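Local structure of phosphoribosylaminoimidazole carboxylase (Bombyx mori, 4JA0) at the interface of chains A and B and the interface of chains A and C. The protein catalyses two steps of purine biosynthesis as the bifunctional enzyme PAICS, joining an AIR carboxylase and a SAICAR synthetase activity in one chain. Coordinates in Å, arbitrary orientation; residue numbers count along the deposited sequence, not the author numbering. Chains: chain A/B/C, Phosphoribosylaminoimidazole carboxylase.

Contacts 1 and 2 belong to one two-fold A–B interface, and the centres of their C-alpha atoms lie about 17 Å apart. The same proline occurs in both, as A:Pro347 in contact 1 and B:Pro347 in contact 2. Contact 3 joins chain A to chain C, about 42 Å from contact 1 and 37 Å from contact 2 between C-alpha centres, and its residues fall in the SAICAR synthetase sequence region. Helix 162-183 supplies B:Lys181 to contact 1 near one end and C:Arg162 to contact 3 at the other. Each chain therefore meets different neighbours through separate surfaces, which is consistent with the eight-chain deposited assembly.

Contact 1: the interface of chains A and B. Residues chain A 318, 320, 324, 345-347; chain B 181, 393, 399, 403.
A:Tyr346 and A:Glu318 meet B:Trp399, B:Lys181 and B:Arg403 in a mixed aromatic and charged patch of a two-fold homomeric interface, which joins neighbouring chains of the deposited octamer. The tyrosine ring is held from both faces: A:Leu324 CD2 lies 3.7 Å above its plane over the centre, and on the opposite face the indole nitrogen NE1 of B:Trp399 sits toward the rim. The tyrosine and the five-membered indole ring are edge-to-face, planes 57° apart. B:Leu393 crosses the tyrosine at about a right angle, its CD2 methyl 3.5 Å from A:Tyr346 CD1. Tip to tip, the side-chain amine NZ of B:Lys181 donates a hydrogen bond to A:Tyr346 OH at 2.9 Å; bends at chi2 and chi3 carry its CE over one indole face, opposite B:Arg403 CD. Poorly ordered A:Ser345 packs CB 3.6 Å from B:Arg403 CG. A:Glu318, also poorly ordered, meets B:Arg403 end-on. Guanidinium NH2 gives a 2.8 Å hydrogen bond to carboxylate OE2 on its syn side, 25° out of plane; OE1, 2.7 Å from NH2, makes a salt bridge without a directed N-H. The two planes are nearly perpendicular (88°). An alanine in place of B:Arg403 would probably leave the A:Glu318 carboxylate without its countercharge and one indole face without its CD methylene. AIR carboxylase regions pair here, with B:Lys181 added from the SAICAR synthetase region, which probably helps hold the subunits and their two regions together.

Contact 2: the interface of chains A and B. Residues chain A 375-377, 382, 386, 389; chain B 347, 373-376, 386.
B:Gly373, B:Ala375 and A:Met386 carry much of this contact between two AIR carboxylase regions, beside a short antiparallel beta bridge. B:Gly373 gives up 34 Å² of surface to chain A; its carbonyl is turned to the A:Met386 side chain, whose fit against it is doubtful. A:Met386 projects from helix 380-391, and its poorly ordered chain, bent at chi2 (-54°) and chi3, curves past the B:Ala375 methyl; its CG is nearest, 3.7 Å from CB of B:Ala375. The two-fold repeats this pairing with the chains exchanged, where A:Ala375 CB lies 3.6 Å from B:Met386 CG. Between these pairs the methionines meet tip to tip, their CE methyls 3.5 Å apart, although B:Met386 is poorly ordered too. The bridge itself pairs A:Thr376 with B:Thr376 through reciprocal backbone hydrogen bonds: A:Thr376 N to B:Thr376 O at 2.9 Å, and B:Thr376 N to A:Thr376 O at 2.8 Å. A:Val377 reaches past the bridge, its CG2 branch 3.6 Å from the carbonyl oxygen of B:Cys374. On the far side of A:Met386, the ring carbon CD of B:Pro347 packs 3.9 Å from CB of A:Gln389.

Contact 3: the interface of chains A and C. Residues chain A 117-119, 122, 124; chain C 146, 149-150, 162.
A:Phe122 and C:Ser150 bury 60 and 62 Å² against each other's chains in an interface between SAICAR synthetase regions of two copies of the enzyme; it is part of the deposited octamer. No polar pair spans the two chains at hydrogen-bonding distance, and the patch holds by shape and van der Waals contact. Its close-packed part lies where helix 145-150 of chain C ends against the 117-119 loop. There C:Ser150 CB stands 3.4 Å from the carbonyl oxygen of A:Gly117, and its hydroxyl OG is 3.5 Å from A:Pro119 CD. The A:Phe122 ring, its CG anti to the backbone N (chi1 176°), extends toward the same helix and spans two of its residues. C:Ser150 OG and the methylene CG of C:Glu146 both lie off one face of the ring, OG beyond the CD1-CE1 edge and CG 3.7 Å from CE2. The poorly ordered glutamate, bent at chi2, and the phenylalanine cross at about a right angle, with carboxylate and ring planes 67° apart. The contact is looser at C:Ile149, whose CG2 is 4.4 Å from A:Phe122 CE1, and at A:Phe124, with CE2 4.1 Å from C:Glu146 CG. The poorly ordered C:Arg162 adds an edge contact, its guanidinium turned 26° from the A:Phe122 plane with ring atom CZ 4.0 Å from NH2. Within chain C, C:Ser150 OG makes a weak hydrogen bond of 3.4 Å to the C:Glu146 carbonyl O one helical turn back.

Contact 1: the interface of chains A and B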
loop_
_atom_site.group_PDB
_atom_site.type_symbol
_atom_site.label_atom_id
_atom_site.label_comp_id
_atom_site.label_asym_id
_atom_site.label_seq_id
_atom_site.Cartn_x
_atom_site.Cartn_y
_atom_site.Cartn_z
ATOM N N GLU A 318 18.797 -2.431 34.883
ATOM C CA GLU A 318 19.808 -1.390 34.764
ATOM C C GLU A 318 20.759 -1.314 35.970
ATOM O O GLU A 318 21.757 -0.575 35.935
ATOM C CB GLU A 318 19.136 -0.042 34.527
ATOM C CG GLU A 318 18.723 0.192 33.083
ATOM C CD GLU A 318 18.327 1.634 32.815
ATOM O OE1 GLU A 318 18.511 2.116 31.671
ATOM O OE2 GLU A 318 17.839 2.292 33.761
ATOM N N THR A 320 23.278 -3.129 36.998
ATOM C CA THR A 320 24.257 -4.134 36.621
ATOM C C THR A 320 25.576 -3.472 36.311
ATOM O O THR A 320 25.625 -2.253 36.166
ATOM C CB THR A 320 23.786 -4.906 35.346
ATOM O OG1 THR A 320 24.703 -5.970 35.043
ATOM C CG2 THR A 320 23.661 -3.954 34.134
ATOM N N LEU A 324 24.005 -5.317 28.598
ATOM C CA LEU A 324 22.574 -5.433 28.655
ATOM C C LEU A 324 21.946 -5.101 27.321
ATOM O O LEU A 324 22.181 -4.028 26.764
ATOM C CB LEU A 324 22.054 -4.497 29.749
ATOM C CG LEU A 324 20.567 -4.478 30.057
ATOM C CD1 LEU A 324 20.121 -5.869 30.450
ATOM C CD2 LEU A 324 20.304 -3.482 31.170
ATOM N N SER A 345 19.532 3.591 28.055
ATOM C CA SER A 345 20.673 3.952 27.254
ATOM C C SER A 345 21.226 2.686 26.635
ATOM O O SER A 345 22.062 2.733 25.726
ATOM C CB SER A 345 21.720 4.603 28.151
ATOM O OG SER A 345 22.897 4.884 27.427
ATOM N N TYR A 346 20.714 1.550 27.094
ATOM C CA TYR A 346 21.101 0.271 26.518
ATOM C C TYR A 346 20.347 0.058 25.197
ATOM O O TYR A 346 19.212 0.528 25.027
ATOM C CB TYR A 346 20.825 -0.866 27.524
ATOM C CG TYR A 346 21.596 -0.675 28.805
ATOM C CD1 TYR A 346 22.906 -1.146 28.934
ATOM C CD2 TYR A 346 21.028 0.009 29.878
ATOM C CE1 TYR A 346 23.623 -0.941 30.095
ATOM C CE2 TYR A 346 21.731 0.212 31.042
ATOM C CZ TYR A 346 23.027 -0.264 31.143
ATOM O OH TYR A 346 23.719 -0.054 32.304
ATOM N N PRO A 347 20.990 -0.635 24.253
ATOM C CA PRO A 347 20.390 -0.924 22.949
ATOM C C PRO A 347 19.048 -1.633 23.069
ATOM O O PRO A 347 18.901 -2.568 23.864
ATOM C CB PRO A 347 21.426 -1.838 22.286
ATOM C CG PRO A 347 22.325 -2.309 23.417
ATOM C CD PRO A 347 22.346 -1.192 24.378
ATOM N N LYS B 181 29.271 3.819 37.418
ATOM C CA LYS B 181 29.784 3.113 36.263
ATOM C C LYS B 181 31.294 3.298 36.195
ATOM O O LYS B 181 32.033 2.330 35.979
ATOM C CB LYS B 181 29.133 3.652 34.986
ATOM C CG LYS B 181 28.977 2.618 33.920
ATOM C CD LYS B 181 28.055 1.479 34.324
ATOM C CE LYS B 181 26.600 1.803 34.013
ATOM N NZ LYS B 181 25.726 0.628 34.326
ATOM N N LEU B 393 28.294 -0.024 25.667
ATOM C CA LEU B 393 28.391 -1.146 26.591
ATOM C C LEU B 393 29.809 -1.326 27.072
ATOM O O LEU B 393 30.054 -1.988 28.092
ATOM C CB LEU B 393 27.902 -2.451 25.980
ATOM C CG LEU B 393 26.402 -2.534 25.788
ATOM C CD1 LEU B 393 26.001 -3.946 25.340
ATOM C CD2 LEU B 393 25.702 -2.112 27.075
ATOM N N TRP B 399 28.127 6.032 26.958
ATOM C CA TRP B 399 26.906 5.671 27.663
ATOM C C TRP B 399 26.388 6.822 28.523
ATOM O O TRP B 399 25.185 7.072 28.564
ATOM C CB TRP B 399 27.199 4.455 28.530
ATOM C CG TRP B 399 26.095 3.992 29.393
ATOM C CD1 TRP B 399 25.160 3.047 29.091
ATOM C CD2 TRP B 399 25.803 4.441 30.716
ATOM N NE1 TRP B 399 24.306 2.878 30.150
ATOM C CE2 TRP B 399 24.673 3.728 31.159
ATOM C CE3 TRP B 399 26.380 5.387 31.567
ATOM C CZ2 TRP B 399 24.111 3.925 32.422
ATOM C CZ3 TRP B 399 25.814 5.587 32.830
ATOM C CH2 TRP B 399 24.701 4.853 33.244
ATOM N N ARG B 403 22.624 9.144 28.190
ATOM C CA ARG B 403 21.663 9.474 29.242
ATOM C C ARG B 403 21.553 10.977 29.429
ATOM O O ARG B 403 20.469 11.500 29.701
ATOM C CB ARG B 403 22.020 8.812 30.576
ATOM C CG ARG B 403 22.160 7.309 30.528
ATOM C CD ARG B 403 21.769 6.656 31.838
ATOM N NE ARG B 403 20.469 6.002 31.753
ATOM C CZ ARG B 403 19.968 5.199 32.688
ATOM N NH1 ARG B 403 20.653 4.955 33.794
ATOM N NH2 ARG B 403 18.776 4.645 32.513
#

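Contact 2: the interface of chains A and B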
loop_
_atom_site.group_PDB
_atom_site.type_symbol
_atom_site.label_atom_id
_atom_site.label_comp_id
_atom_site.label_asym_id
_atom_site.label_seq_id
_atom_site.Cartn_x
_atom_site.Cartn_y
_atom_site.Cartn_z
ATOM N N ALA A 375 16.115 0.088 17.208
ATOM C CA ALA A 375 16.344 -0.555 15.888
ATOM C C ALA A 375 15.314 -1.666 15.681
ATOM O O ALA A 375 14.825 -2.260 16.647
ATOM C CB ALA A 375 17.775 -1.127 15.769
ATOM N N THR A 376 15.017 -1.975 14.424
ATOM C CA THR A 376 13.944 -2.906 14.104
ATOM C C THR A 376 14.426 -4.085 13.243
ATOM O O THR A 376 15.257 -3.955 12.301
ATOM C CB THR A 376 12.766 -2.174 13.437
ATOM O OG1 THR A 376 12.262 -1.159 14.326
ATOM C CG2 THR A 376 11.639 -3.142 13.088
ATOM N N VAL A 377 13.904 -5.248 13.613
ATOM C CA VAL A 377 14.234 -6.530 13.016
ATOM C C VAL A 377 12.884 -7.242 12.836
ATOM O O VAL A 377 11.918 -6.906 13.526
ATOM C CB VAL A 377 15.183 -7.289 13.973
ATOM C CG1 VAL A 377 14.679 -8.689 14.267
ATOM C CG2 VAL A 377 16.605 -7.308 13.467
ATOM N N SER A 382 16.729 -13.555 13.662
ATOM C CA SER A 382 17.574 -12.418 13.370
ATOM C C SER A 382 17.686 -11.435 14.535
ATOM O O SER A 382 18.638 -10.661 14.603
ATOM C CB SER A 382 17.104 -11.718 12.091
ATOM O OG SER A 382 15.777 -11.264 12.238
ATOM N N MET A 386 21.235 -10.221 16.261
ATOM C CA MET A 386 21.608 -8.837 16.565
ATOM C C MET A 386 22.110 -8.714 18.008
ATOM O O MET A 386 23.131 -8.078 18.267
ATOM C CB MET A 386 20.422 -7.887 16.366
ATOM C CG MET A 386 20.588 -6.917 15.222
ATOM S SD MET A 386 22.102 -5.921 15.252
ATOM C CE MET A 386 21.605 -4.745 16.500
ATOM N N GLN A 389 25.506 -10.347 18.189
ATOM C CA GLN A 389 26.532 -9.529 17.561
ATOM C C GLN A 389 26.939 -8.369 18.466
ATOM O O GLN A 389 28.111 -7.983 18.496
ATOM C CB GLN A 389 26.050 -9.017 16.194
ATOM C CG GLN A 389 26.016 -10.094 15.105
ATOM C CD GLN A 389 25.204 -9.703 13.865
ATOM O OE1 GLN A 389 24.419 -8.751 13.879
ATOM N NE2 GLN A 389 25.380 -10.462 12.790
ATOM N N PRO B 347 27.987 -6.273 14.330
ATOM C CA PRO B 347 26.681 -5.670 14.058
ATOM C C PRO B 347 26.675 -4.780 12.817
ATOM O O PRO B 347 27.636 -4.049 12.551
ATOM C CB PRO B 347 26.420 -4.823 15.308
ATOM C CG PRO B 347 27.754 -4.708 15.997
ATOM C CD PRO B 347 28.458 -5.975 15.691
ATOM N N GLY B 373 21.544 -11.048 10.906
ATOM C CA GLY B 373 21.175 -10.213 12.040
ATOM C C GLY B 373 21.146 -8.729 11.712
ATOM O O GLY B 373 21.240 -7.884 12.588
ATOM N N CYS B 374 21.063 -8.422 10.430
ATOM C CA CYS B 374 20.927 -7.069 9.932
ATOM C C CYS B 374 19.727 -6.341 10.609
ATOM O O CYS B 374 18.583 -6.810 10.516
ATOM C CB CYS B 374 20.700 -7.200 8.421
ATOM S SG CYS B 374 21.295 -5.870 7.467
ATOM N N ALA B 375 19.963 -5.202 11.264
ATOM C CA ALA B 375 18.870 -4.428 11.905
ATOM C C ALA B 375 18.643 -3.149 11.128
ATOM O O ALA B 375 19.528 -2.712 10.389
ATOM C CB ALA B 375 19.187 -4.094 13.361
ATOM N N THR B 376 17.458 -2.558 11.264
ATOM C CA THR B 376 17.114 -1.391 10.446
ATOM C C THR B 376 16.662 -0.167 11.236
ATOM O O THR B 376 15.952 -0.269 12.240
ATOM C CB THR B 376 16.048 -1.737 9.383
ATOM O OG1 THR B 376 16.558 -2.757 8.505
ATOM C CG2 THR B 376 15.697 -0.516 8.561
ATOM N N MET B 386 22.000 4.125 17.822
ATOM C CA MET B 386 22.126 2.673 17.905
ATOM C C MET B 386 23.584 2.243 18.015
ATOM O O MET B 386 23.930 1.378 18.837
ATOM C CB MET B 386 21.499 2.007 16.689
ATOM C CG MET B 386 20.311 1.152 17.022
ATOM S SD MET B 386 20.610 -0.143 18.253
ATOM C CE MET B 386 21.464 -1.284 17.178
#

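Contact 3: the interface of chains A and C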
loop_
_atom_site.group_PDB
_atom_site.type_symbol
_atom_site.label_atom_id
_atom_site.label_comp_id
_atom_site.label_asym_id
_atom_site.label_seq_id
_atom_site.Cartn_x
_atom_site.Cartn_y
_atom_site.Cartn_z
ATOM N N GLY A 117 60.984 -8.560 -0.961
ATOM C CA GLY A 117 60.494 -7.205 -1.190
ATOM C C GLY A 117 59.355 -6.802 -0.246
ATOM O O GLY A 117 59.105 -5.614 0.001
ATOM N N VAL A 118 58.650 -7.815 0.253
ATOM C CA VAL A 118 57.618 -7.669 1.266
ATOM C C VAL A 118 58.276 -7.623 2.636
ATOM O O VAL A 118 58.931 -8.588 3.035
ATOM C CB VAL A 118 56.684 -8.885 1.247
ATOM C CG1 VAL A 118 55.601 -8.765 2.327
ATOM C CG2 VAL A 118 56.096 -9.065 -0.143
ATOM N N PRO A 119 58.125 -6.503 3.360
ATOM C CA PRO A 119 58.802 -6.336 4.656
ATOM C C PRO A 119 58.134 -7.082 5.801
ATOM O O PRO A 119 56.920 -7.330 5.772
ATOM C CB PRO A 119 58.717 -4.829 4.898
ATOM C CG PRO A 119 57.490 -4.408 4.189
ATOM C CD PRO A 119 57.387 -5.290 2.963
ATOM N N PHE A 122 54.252 -6.817 7.421
ATOM C CA PHE A 122 53.215 -6.507 6.434
ATOM C C PHE A 122 51.945 -7.267 6.745
ATOM O O PHE A 122 51.964 -8.503 6.822
ATOM C CB PHE A 122 53.673 -6.858 5.025
ATOM C CG PHE A 122 52.614 -6.662 3.972
ATOM C CD1 PHE A 122 52.551 -5.484 3.239
ATOM C CD2 PHE A 122 51.684 -7.657 3.703
ATOM C CE1 PHE A 122 51.579 -5.296 2.251
ATOM C CE2 PHE A 122 50.707 -7.474 2.725
ATOM C CZ PHE A 122 50.667 -6.295 1.993
ATOM N N PHE A 124 48.205 -8.918 6.654
ATOM C CA PHE A 124 47.376 -9.648 5.722
ATOM C C PHE A 124 45.922 -9.511 6.088
ATOM O O PHE A 124 45.442 -10.048 7.094
ATOM C CB PHE A 124 47.768 -11.115 5.689
ATOM C CG PHE A 124 49.113 -11.344 5.121
ATOM C CD1 PHE A 124 50.078 -12.027 5.838
ATOM C CD2 PHE A 124 49.416 -10.884 3.847
ATOM C CE1 PHE A 124 51.329 -12.255 5.292
ATOM C CE2 PHE A 124 50.671 -11.100 3.290
ATOM C CZ PHE A 124 51.631 -11.788 4.013
ATOM N N GLU C 146 51.227 -8.533 -3.379
ATOM C CA GLU C 146 51.926 -7.934 -2.252
ATOM C C GLU C 146 53.280 -7.375 -2.668
ATOM O O GLU C 146 53.608 -6.229 -2.357
ATOM C CB GLU C 146 52.145 -8.979 -1.150
ATOM C CG GLU C 146 50.891 -9.426 -0.433
ATOM C CD GLU C 146 50.108 -10.474 -1.213
ATOM O OE1 GLU C 146 50.482 -10.774 -2.379
ATOM O OE2 GLU C 146 49.119 -10.999 -0.651
ATOM N N ILE C 149 52.812 -4.289 -4.620
ATOM C CA ILE C 149 52.448 -3.197 -3.741
ATOM C C ILE C 149 53.645 -2.716 -2.916
ATOM O O ILE C 149 53.918 -1.518 -2.867
ATOM C CB ILE C 149 51.268 -3.575 -2.822
ATOM C CG1 ILE C 149 49.954 -3.093 -3.432
ATOM C CG2 ILE C 149 51.419 -2.946 -1.464
ATOM C CD1 ILE C 149 49.246 -4.140 -4.243
ATOM N N SER C 150 54.383 -3.644 -2.312
ATOM C CA SER C 150 55.510 -3.265 -1.454
ATOM C C SER C 150 56.677 -2.684 -2.258
ATOM O O SER C 150 57.602 -2.096 -1.698
ATOM C CB SER C 150 55.965 -4.432 -0.554
ATOM O OG SER C 150 54.987 -4.759 0.439
ATOM N N ARG C 162 47.251 -1.041 -4.076
ATOM C CA ARG C 162 46.369 -2.174 -4.286
ATOM C C ARG C 162 45.240 -1.846 -5.247
ATOM O O ARG C 162 44.802 -2.718 -5.989
ATOM C CB ARG C 162 45.815 -2.706 -2.968
ATOM C CG ARG C 162 44.973 -3.957 -3.130
ATOM C CD ARG C 162 45.839 -5.120 -3.538
ATOM N NE ARG C 162 46.870 -5.326 -2.520
ATOM C CZ ARG C 162 47.330 -6.515 -2.132
ATOM N NH1 ARG C 162 46.843 -7.627 -2.673
ATOM N NH2 ARG C 162 48.272 -6.593 -1.192
#